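Long-range contacts in 4'-phospho-dehydrooxetanocin synthase (Bacillus megaterium, PDB 5UL3), which catalyses the cobalamin-dependent radical S-adenosylmethionine ring contraction of dAMP to 4'-phospho-dehydrooxetanocin, a step in the biosynthesis of the nucleoside analogue oxetanocin A: residues L443-K448 / M475-M480; L459-A464 / K516-K521; N566-D571 / G579-S584. One frame throughout, in Å; residues are numbered along the deposited sequence. Where two conformers were deposited one is given.

Contact 1 (L443-K448 / M475-M480); sequences LKRYGK and MFDQLM
R445 and D477 form a two-pronged, side-on salt bridge. NE of R445 donates to OD2 of D477 at 2.9 Å, while NH2 of R445 reaches OD1 of D477, also at 2.9 Å. Both carboxylate oxygens use their syn lone pairs, and the two planar groups are nearly coplanar, 6° apart, with both bonds almost straight. CA of M480 lies over one guanidinium face, offset toward the rim, and CB of M480 comes within 3.5 Å of R445 NH2. Beside the ion pair, CB of D477 sits at the edge of the Y446 ring, 3.4 Å from Y446 OH. A chi1 of 71° places CG of D477 between the backbone N and the carbonyl carbon. In the second shell, OD2 of D477 also pairs with Y552, OD1 with Q442, R445 NH2 with N485, and Y446 OH with the carbonyl of I474. A type I turn from D477 to M480 shapes one partner; a Schellman motif at G447 ends the helix carrying the other. This joins a helix and a post-strand loop of the partial TIM barrel of radical SAM enzymes, with Y446 about 4 Å, side chain to side chain, from the S-adenosylmethionine-binding E436.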
loop_
_atom_site.group_PDB
_atom_site.type_symbol
_atom_site.label_atom_id
_atom_site.label_comp_id
_atom_site.label_asym_id
_atom_site.label_seq_id
_atom_site.Cartn_x
_atom_site.Cartn_y
_atom_site.Cartn_z
ATOM N N LEU A 443 -0.253 23.980 -3.820
ATOM C CA LEU A 443 0.182 22.939 -4.748
ATOM C C LEU A 443 1.656 23.095 -5.101
ATOM O O LEU A 443 2.386 22.106 -5.240
ATOM C CB LEU A 443 -0.676 22.968 -6.013
ATOM C CG LEU A 443 -2.065 22.342 -5.824
ATOM C CD1 LEU A 443 -2.966 22.721 -6.986
ATOM C CD2 LEU A 443 -1.951 20.806 -5.707
ATOM N N LYS A 444 2.119 24.338 -5.246
ATOM C CA LYS A 444 3.525 24.543 -5.554
ATOM C C LYS A 444 4.413 24.214 -4.351
ATOM O O LYS A 444 5.494 23.631 -4.523
ATOM C CB LYS A 444 3.737 25.987 -6.038
ATOM C CG LYS A 444 5.102 26.234 -6.634
ATOM C CD LYS A 444 5.186 27.663 -7.157
ATOM C CE LYS A 444 6.566 28.262 -6.941
ATOM N NZ LYS A 444 6.519 29.749 -7.047
ATOM N N ARG A 445 3.996 24.599 -3.136
ATOM C CA ARG A 445 4.744 24.209 -1.941
ATOM C C ARG A 445 4.793 22.692 -1.807
ATOM O O ARG A 445 5.770 22.144 -1.288
ATOM C CB ARG A 445 4.108 24.777 -0.674
ATOM C CG ARG A 445 4.241 26.284 -0.469
ATOM C CD ARG A 445 4.038 26.610 1.002
ATOM N NE ARG A 445 2.694 26.305 1.516
ATOM C CZ ARG A 445 1.600 27.010 1.240
ATOM N NH1 ARG A 445 1.656 28.074 0.434
ATOM N NH2 ARG A 445 0.443 26.658 1.775
ATOM N N TYR A 446 3.746 22.013 -2.268
ATOM C CA TYR A 446 3.677 20.552 -2.269
ATOM C C TYR A 446 4.444 19.923 -3.429
ATOM O O TYR A 446 4.558 18.692 -3.485
ATOM C CB TYR A 446 2.203 20.114 -2.308
ATOM C CG TYR A 446 1.432 20.334 -1.020
ATOM C CD1 TYR A 446 2.048 20.838 0.125
ATOM C CD2 TYR A 446 0.082 20.005 -0.942
ATOM C CE1 TYR A 446 1.335 21.022 1.297
ATOM C CE2 TYR A 446 -0.642 20.201 0.213
ATOM C CZ TYR A 446 -0.017 20.690 1.338
ATOM O OH TYR A 446 -0.747 20.851 2.489
ATOM N N GLY A 447 4.989 20.729 -4.339
ATOM C CA GLY A 447 5.701 20.203 -5.488
ATOM C C GLY A 447 4.858 19.350 -6.409
ATOM O O GLY A 447 5.407 18.499 -7.121
ATOM N N LYS A 448 3.540 19.580 -6.441
ATOM C CA LYS A 448 2.631 18.717 -7.195
ATOM C C LYS A 448 2.660 18.990 -8.691
ATOM O O LYS A 448 2.321 18.096 -9.478
ATOM C CB LYS A 448 1.189 18.871 -6.683
ATOM C CG LYS A 448 0.933 18.392 -5.256
ATOM C CD LYS A 448 1.220 16.897 -5.082
ATOM C CE LYS A 448 0.425 16.039 -6.050
ATOM N NZ LYS A 448 0.505 14.594 -5.666
ATOM N N MET A 475 -5.107 19.766 3.988
ATOM C CA MET A 475 -5.628 21.126 4.138
ATOM C C MET A 475 -4.578 22.066 4.725
ATOM O O MET A 475 -4.337 23.155 4.193
ATOM C CB MET A 475 -6.880 21.088 5.022
ATOM C CG MET A 475 -7.422 22.481 5.453
ATOM S SD MET A 475 -8.060 23.391 4.034
ATOM C CE MET A 475 -9.552 22.447 3.678
ATOM N N PHE A 476 -3.942 21.655 5.814
ATOM C CA PHE A 476 -3.016 22.485 6.575
ATOM C C PHE A 476 -1.572 22.073 6.307
ATOM O O PHE A 476 -1.255 20.881 6.266
ATOM C CB PHE A 476 -3.308 22.360 8.072
ATOM C CG PHE A 476 -4.717 22.741 8.460
ATOM C CD1 PHE A 476 -5.086 24.081 8.555
ATOM C CD2 PHE A 476 -5.656 21.768 8.769
ATOM C CE1 PHE A 476 -6.366 24.442 8.930
ATOM C CE2 PHE A 476 -6.954 22.125 9.143
ATOM C CZ PHE A 476 -7.306 23.465 9.230
ATOM N N ASP A 477 -0.684 23.054 6.126
ATOM C CA ASP A 477 0.739 22.737 6.118
ATOM C C ASP A 477 1.497 23.852 6.826
ATOM O O ASP A 477 1.062 25.007 6.841
ATOM C CB ASP A 477 1.303 22.500 4.705
ATOM C CG ASP A 477 1.405 23.771 3.869
ATOM O OD1 ASP A 477 0.355 24.360 3.555
ATOM O OD2 ASP A 477 2.543 24.136 3.471
ATOM N N GLN A 478 2.637 23.477 7.409
ATOM C CA GLN A 478 3.287 24.305 8.417
ATOM C C GLN A 478 3.878 25.583 7.839
ATOM O O GLN A 478 4.034 26.563 8.575
ATOM C CB GLN A 478 4.373 23.491 9.132
ATOM C CG GLN A 478 3.834 22.412 10.086
ATOM C CD GLN A 478 3.526 21.078 9.404
ATOM O OE1 GLN A 478 3.536 20.965 8.176
ATOM N NE2 GLN A 478 3.270 20.060 10.215
ATOM N N LEU A 479 4.188 25.616 6.547
ATOM C CA LEU A 479 4.773 26.815 5.963
ATOM C C LEU A 479 3.730 27.780 5.417
ATOM O O LEU A 479 4.106 28.820 4.864
ATOM C CB LEU A 479 5.765 26.434 4.855
ATOM C CG LEU A 479 6.923 25.569 5.360
ATOM C CD1 LEU A 479 7.917 25.224 4.256
ATOM C CD2 LEU A 479 7.624 26.272 6.521
ATOM N N MET A 480 2.441 27.480 5.574
ATOM C CA MET A 480 1.390 28.354 5.069
ATOM C C MET A 480 1.326 29.636 5.892
ATOM O O MET A 480 1.281 29.595 7.125
ATOM C CB MET A 480 0.029 27.656 5.127
ATOM C CG MET A 480 -1.114 28.460 4.479
ATOM S SD MET A 480 -2.728 27.718 4.828
ATOM C CE MET A 480 -2.557 26.122 3.985
#

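Contact 2 (L459-A464 / K516-K521)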
loop_
_atom_site.group_PDB
_atom_site.type_symbol
_atom_site.label_atom_id
_atom_site.label_comp_id
_atom_site.label_asym_id
_atom_site.label_seq_id
_atom_site.Cartn_x
_atom_site.Cartn_y
_atom_site.Cartn_z
ATOM N N LEU A 459 -10.822 15.132 -12.104
ATOM C CA LEU A 459 -11.905 14.453 -11.383
ATOM C C LEU A 459 -13.141 14.317 -12.258
ATOM O O LEU A 459 -13.847 13.302 -12.207
ATOM C CB LEU A 459 -12.252 15.209 -10.101
ATOM C CG LEU A 459 -11.137 15.371 -9.069
ATOM C CD1 LEU A 459 -11.657 16.143 -7.833
ATOM C CD2 LEU A 459 -10.545 14.023 -8.690
ATOM N N ARG A 460 -13.407 15.335 -13.068
ATOM C CA ARG A 460 -14.518 15.300 -14.013
ATOM C C ARG A 460 -14.369 14.149 -15.006
ATOM O O ARG A 460 -15.319 13.392 -15.258
ATOM C CB ARG A 460 -14.570 16.657 -14.729
ATOM C CG ARG A 460 -15.825 16.983 -15.499
ATOM C CD ARG A 460 -15.732 18.383 -16.134
ATOM N NE ARG A 460 -15.816 19.470 -15.163
ATOM C CZ ARG A 460 -15.383 20.706 -15.384
ATOM N NH1 ARG A 460 -14.818 21.026 -16.549
ATOM N NH2 ARG A 460 -15.503 21.625 -14.443
ATOM N N LEU A 461 -13.178 14.005 -15.591
ATOM C CA LEU A 461 -12.950 12.965 -16.587
ATOM C C LEU A 461 -13.057 11.562 -15.989
ATOM O O LEU A 461 -13.703 10.680 -16.568
ATOM C CB LEU A 461 -11.575 13.174 -17.243
ATOM C CG LEU A 461 -11.470 14.460 -18.070
ATOM C CD1 LEU A 461 -10.004 14.844 -18.360
ATOM C CD2 LEU A 461 -12.243 14.306 -19.393
ATOM N N VAL A 462 -12.422 11.332 -14.840
ATOM C CA VAL A 462 -12.441 9.985 -14.265
ATOM C C VAL A 462 -13.841 9.637 -13.779
ATOM O O VAL A 462 -14.326 8.521 -14.005
ATOM C CB VAL A 462 -11.410 9.847 -13.131
ATOM C CG1 VAL A 462 -11.544 8.448 -12.473
ATOM C CG2 VAL A 462 -9.972 10.026 -13.695
ATOM N N SER A 463 -14.511 10.580 -13.113
ATOM C CA SER A 463 -15.849 10.264 -12.602
ATOM C C SER A 463 -16.845 10.037 -13.739
ATOM O O SER A 463 -17.713 9.156 -13.629
ATOM C CB SER A 463 -16.332 11.359 -11.649
ATOM O OG SER A 463 -16.458 12.619 -12.285
ATOM N N ALA A 464 -16.702 10.762 -14.856
ATOM C CA ALA A 464 -17.594 10.555 -15.992
ATOM C C ALA A 464 -17.484 9.148 -16.563
ATOM O O ALA A 464 -18.433 8.675 -17.197
ATOM C CB ALA A 464 -17.321 11.601 -17.091
ATOM N N LYS A 516 -16.371 18.099 -24.608
ATOM C CA LYS A 516 -17.562 18.501 -23.868
ATOM C C LYS A 516 -17.283 18.623 -22.373
ATOM O O LYS A 516 -17.776 19.552 -21.724
ATOM C CB LYS A 516 -18.697 17.521 -24.136
ATOM C CG LYS A 516 -19.422 17.771 -25.457
ATOM C CD LYS A 516 -20.415 16.655 -25.753
ATOM C CE LYS A 516 -21.140 16.859 -27.080
ATOM N NZ LYS A 516 -22.243 17.856 -26.971
ATOM N N LEU A 517 -16.494 17.704 -21.802
ATOM C CA LEU A 517 -16.198 17.799 -20.374
ATOM C C LEU A 517 -15.263 18.958 -20.047
ATOM O O LEU A 517 -15.299 19.457 -18.920
ATOM C CB LEU A 517 -15.619 16.475 -19.865
ATOM C CG LEU A 517 -16.661 15.359 -19.751
ATOM C CD1 LEU A 517 -16.000 14.013 -19.503
ATOM C CD2 LEU A 517 -17.646 15.681 -18.649
ATOM N N LEU A 518 -14.449 19.419 -20.997
ATOM C CA LEU A 518 -13.598 20.562 -20.701
ATOM C C LEU A 518 -14.302 21.898 -20.920
ATOM O O LEU A 518 -14.077 22.837 -20.154
ATOM C CB LEU A 518 -12.324 20.517 -21.546
ATOM C CG LEU A 518 -11.096 19.923 -20.865
ATOM C CD1 LEU A 518 -11.299 18.417 -20.662
ATOM C CD2 LEU A 518 -9.861 20.203 -21.702
ATOM N N ASN A 519 -15.165 21.999 -21.935
ATOM C CA ASN A 519 -15.624 23.294 -22.426
ATOM C C ASN A 519 -17.131 23.486 -22.442
ATOM O O ASN A 519 -17.581 24.638 -22.438
ATOM C CB ASN A 519 -15.114 23.531 -23.856
ATOM C CG ASN A 519 -13.624 23.384 -23.966
ATOM O OD1 ASN A 519 -12.872 24.016 -23.221
ATOM N ND2 ASN A 519 -13.180 22.525 -24.877
ATOM N N ASP A 520 -17.918 22.415 -22.492
ATOM C CA ASP A 520 -19.363 22.522 -22.690
ATOM C C ASP A 520 -20.015 22.694 -21.326
ATOM O O ASP A 520 -20.282 21.717 -20.624
ATOM C CB ASP A 520 -19.889 21.303 -23.434
ATOM C CG ASP A 520 -21.287 21.504 -23.989
ATOM O OD1 ASP A 520 -22.103 22.189 -23.344
ATOM O OD2 ASP A 520 -21.572 20.948 -25.069
ATOM N N LYS A 521 -20.277 23.946 -20.950
ATOM C CA LYS A 521 -20.835 24.215 -19.629
ATOM C C LYS A 521 -22.220 23.601 -19.462
ATOM O O LYS A 521 -22.573 23.162 -18.362
ATOM C CB LYS A 521 -20.886 25.722 -19.378
ATOM C CG LYS A 521 -21.377 26.094 -17.993
ATOM C CD LYS A 521 -20.432 25.567 -16.923
ATOM C CE LYS A 521 -21.126 25.452 -15.570
ATOM N NZ LYS A 521 -21.413 24.029 -15.204
#
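L517 meets three residues of helix 452-464, through both methyl contacts and a hydrogen bond. Its CD1 touches CB of A464 at 3.7 Å and CD2 of L461 at 3.8 Å, resting on two residues three positions apart on the same helix. Its other methyl, CD2, packs on the aliphatic part of R460, 3.9 Å from R460 CG, where the two side chains run past each other in opposite directions. L518 adds a looser touch, with its CD1 4.4 Å from L461 CD2.

The polar interaction is a hydrogen bond from NH1 of R460 to the backbone O of L517, 2.9 Å long with an angle of 152° at the hydrogen. The donor approaches nearly along the C=O axis, though the oxygen is tilted 18° from the guanidinium plane. CG of R460 stands anti to the backbone N (chi1 -165°), where it meets L517 CD2. A bend at chi3 then turns NE. Because L517 O lies in the last turn of helix 510-519, the guanidinium charge probably also interacts favourably with that carbonyl end. NH2 of R460 binds the carbonyl of D497.

Within helix 452-464, L459 O accepts from both S463 N and S463 OG, the hydroxyl at 2.7 Å, from opposite faces of its plane; S463 OG is also paired with M500 N.

Helix 452-464 belongs to the connection between the adjacent parallel strands 432-436 and 470-473, in the manner of a beta-alpha-beta crossover. On this helix L461 also packs against L417 and V462 against W420, both of helix 410-426, while helix 521-527 brings I524 to R460 and F523 to L517.

Contact 3 (N566-D571 / G579-S584)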
loop_
_atom_site.group_PDB
_atom_site.type_symbol
_atom_site.label_atom_id
_atom_site.label_comp_id
_atom_site.label_asym_id
_atom_site.label_seq_id
_atom_site.Cartn_x
_atom_site.Cartn_y
_atom_site.Cartn_z
ATOM N N ASN A 566 12.255 28.354 15.803
ATOM C CA ASN A 566 12.293 26.904 15.933
ATOM C C ASN A 566 10.916 26.332 15.601
ATOM O O ASN A 566 9.927 26.638 16.278
ATOM C CB ASN A 566 12.738 26.497 17.336
ATOM C CG ASN A 566 14.224 26.173 17.404
ATOM O OD1 ASN A 566 14.973 26.433 16.459
ATOM N ND2 ASN A 566 14.654 25.597 18.523
ATOM N N LEU A 567 10.854 25.514 14.551
ATOM C CA LEU A 567 9.614 24.883 14.126
ATOM C C LEU A 567 9.594 23.381 14.351
ATOM O O LEU A 567 8.536 22.831 14.652
ATOM C CB LEU A 567 9.356 25.165 12.639
ATOM C CG LEU A 567 9.164 26.627 12.233
ATOM C CD1 LEU A 567 9.094 26.774 10.720
ATOM C CD2 LEU A 567 7.924 27.220 12.881
ATOM N N ILE A 568 10.732 22.709 14.220
ATOM C CA ILE A 568 10.806 21.263 14.409
ATOM C C ILE A 568 11.089 20.981 15.878
ATOM O O ILE A 568 12.160 21.321 16.390
ATOM C CB ILE A 568 11.877 20.634 13.505
ATOM C CG1 ILE A 568 11.590 20.956 12.037
ATOM C CG2 ILE A 568 11.931 19.121 13.722
ATOM C CD1 ILE A 568 12.615 20.405 11.065
ATOM N N MET A 569 10.134 20.342 16.551
ATOM C CA MET A 569 10.247 20.029 17.968
ATOM C C MET A 569 11.186 18.834 18.169
ATOM O O MET A 569 11.900 18.410 17.253
ATOM C CB MET A 569 8.859 19.784 18.551
ATOM C CG MET A 569 7.865 20.898 18.238
ATOM S SD MET A 569 8.519 22.547 18.602
ATOM C CE MET A 569 8.744 22.437 20.379
ATOM N N ASN A 570 11.196 18.281 19.387
ATOM C CA ASN A 570 12.101 17.186 19.752
ATOM C C ASN A 570 13.551 17.559 19.439
ATOM O O ASN A 570 14.366 16.721 19.045
ATOM C CB ASN A 570 11.689 15.880 19.061
ATOM C CG ASN A 570 12.388 14.649 19.638
ATOM O OD1 ASN A 570 13.014 14.710 20.699
ATOM N ND2 ASN A 570 12.277 13.521 18.932
ATOM N N ASP A 571 13.867 18.845 19.614
ATOM C CA ASP A 571 15.199 19.388 19.347
ATOM C C ASP A 571 15.665 19.038 17.937
ATOM O O ASP A 571 16.817 18.662 17.713
ATOM C CB ASP A 571 16.206 18.915 20.399
ATOM C CG ASP A 571 16.040 19.637 21.730
ATOM O OD1 ASP A 571 16.035 20.888 21.737
ATOM O OD2 ASP A 571 15.905 18.952 22.767
ATOM N N GLY A 579 9.073 7.566 11.523
ATOM C CA GLY A 579 9.806 8.094 10.383
ATOM C C GLY A 579 9.477 9.528 10.036
ATOM O O GLY A 579 9.512 9.898 8.851
ATOM N N ARG A 580 9.162 10.355 11.033
ATOM C CA ARG A 580 8.664 11.691 10.739
ATOM C C ARG A 580 9.043 12.663 11.844
ATOM O O ARG A 580 9.321 12.277 12.981
ATOM C CB ARG A 580 7.143 11.703 10.555
ATOM C CG ARG A 580 6.344 11.517 11.837
ATOM C CD ARG A 580 4.868 11.298 11.507
ATOM N NE ARG A 580 4.048 11.062 12.694
ATOM C CZ ARG A 580 2.845 10.494 12.667
ATOM N NH1 ARG A 580 2.322 10.095 11.513
ATOM N NH2 ARG A 580 2.168 10.321 13.792
ATOM N N TYR A 581 9.032 13.936 11.482
ATOM C CA TYR A 581 9.276 15.026 12.407
ATOM C C TYR A 581 7.963 15.480 13.024
ATOM O O TYR A 581 6.887 15.294 12.448
ATOM C CB TYR A 581 9.928 16.210 11.692
ATOM C CG TYR A 581 11.283 15.948 11.088
ATOM C CD1 TYR A 581 12.438 16.033 11.859
ATOM C CD2 TYR A 581 11.419 15.644 9.736
ATOM C CE1 TYR A 581 13.685 15.810 11.311
ATOM C CE2 TYR A 581 12.669 15.417 9.177
ATOM C CZ TYR A 581 13.798 15.507 9.971
ATOM O OH TYR A 581 15.045 15.289 9.426
ATOM N N ALA A 582 8.062 16.065 14.213
ATOM C CA ALA A 582 6.961 16.793 14.827
ATOM C C ALA A 582 7.268 18.278 14.661
ATOM O O ALA A 582 8.308 18.751 15.125
ATOM C CB ALA A 582 6.803 16.409 16.296
ATOM N N THR A 583 6.387 18.997 13.964
ATOM C CA THR A 583 6.689 20.328 13.444
ATOM C C THR A 583 5.567 21.304 13.765
ATOM O O THR A 583 4.389 20.994 13.550
ATOM C CB THR A 583 6.896 20.286 11.921
ATOM O OG1 THR A 583 7.749 19.184 11.574
ATOM C CG2 THR A 583 7.513 21.599 11.410
ATOM N N SER A 584 5.935 22.485 14.261
ATOM C CA SER A 584 4.977 23.551 14.517
ATOM C C SER A 584 4.783 24.401 13.265
ATOM O O SER A 584 5.558 24.336 12.309
ATOM C CB SER A 584 5.436 24.424 15.687
ATOM O OG SER A 584 5.560 23.673 16.882
HETATM O O HOH W 1 10.682 16.232 15.549
#
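I568 meets Y581 and T583 through methyl branches set by their first torsions. With CG1 of I568 beside the backbone N (chi1 -58°), CG2 stands anti to that nitrogen and touches CD1 of the Y581 ring at 3.6 Å, the two side chains crossing obliquely. In T583 the methyl CG2 is likewise anti to the backbone N. The side chains of I568 and T583 lie side by side and point the same way, CG1 of I568 being 4.2 Å from CG2 of T583.

Two backbone bonds flank this pair. S584 N donates to L567 O over 2.7 Å in an almost straight line, 174° at the hydrogen, and M569 N donates to A582 O over 2.8 Å with more bend. I568 and T583 are thus a non-hydrogen-bonded antiparallel pair, their CA atoms 4.3 Å apart. L567 O is further approached by CA of T583 at 3.3 Å in a CA-H...O contact. Past the last direct bond, one water accepts from A582 N at 2.9 Å and lies 3.0 Å from M569 O, bridging the two segments. At the other end S584 O is buried without a polar partner, facing CB and CD2 of L567.

Segment 566-571 is also tied to helix 551-563 through E560, whose OE2 accepts from both L567 N and I568 N. I568 also packs on V556 and Q557 of that helix, and Y581 on S553 and Q557.

The arrangement is a single antiparallel bridge just beyond the short strand 580-581, which itself pairs antiparallel with 546-547. G579 and R580 form a G1 beta bulge, G579 with positive phi. R580 forms a salt bridge with E545, an S-adenosylmethionine-binding residue, consistent with a second-shell position beside that site.

Contacts 1 and 3 adjoin, their centres 17 Å apart: CG of Q478, in the turn of contact 1, packs 3.4 Å from S584 O of contact 3. Contact 2 stands apart, its centre 26 Å from that of contact 1 and 41 Å from that of contact 3, and the nearest atoms of contacts 1 and 2 are about 11 Å apart. Their segments alternate along the chain, so the two ties interlock in sequence, whereas contact 3 follows both. Contact 1 lies closest to the cofactors: the Y446 side chain is about 9 Å from the iron-sulfur cluster. Contact 3 borders the same region, with T583 about 8 Å from E545, side chain to side chain; contact 2 lies well away from the cofactors and the S-adenosylmethionine-binding residues.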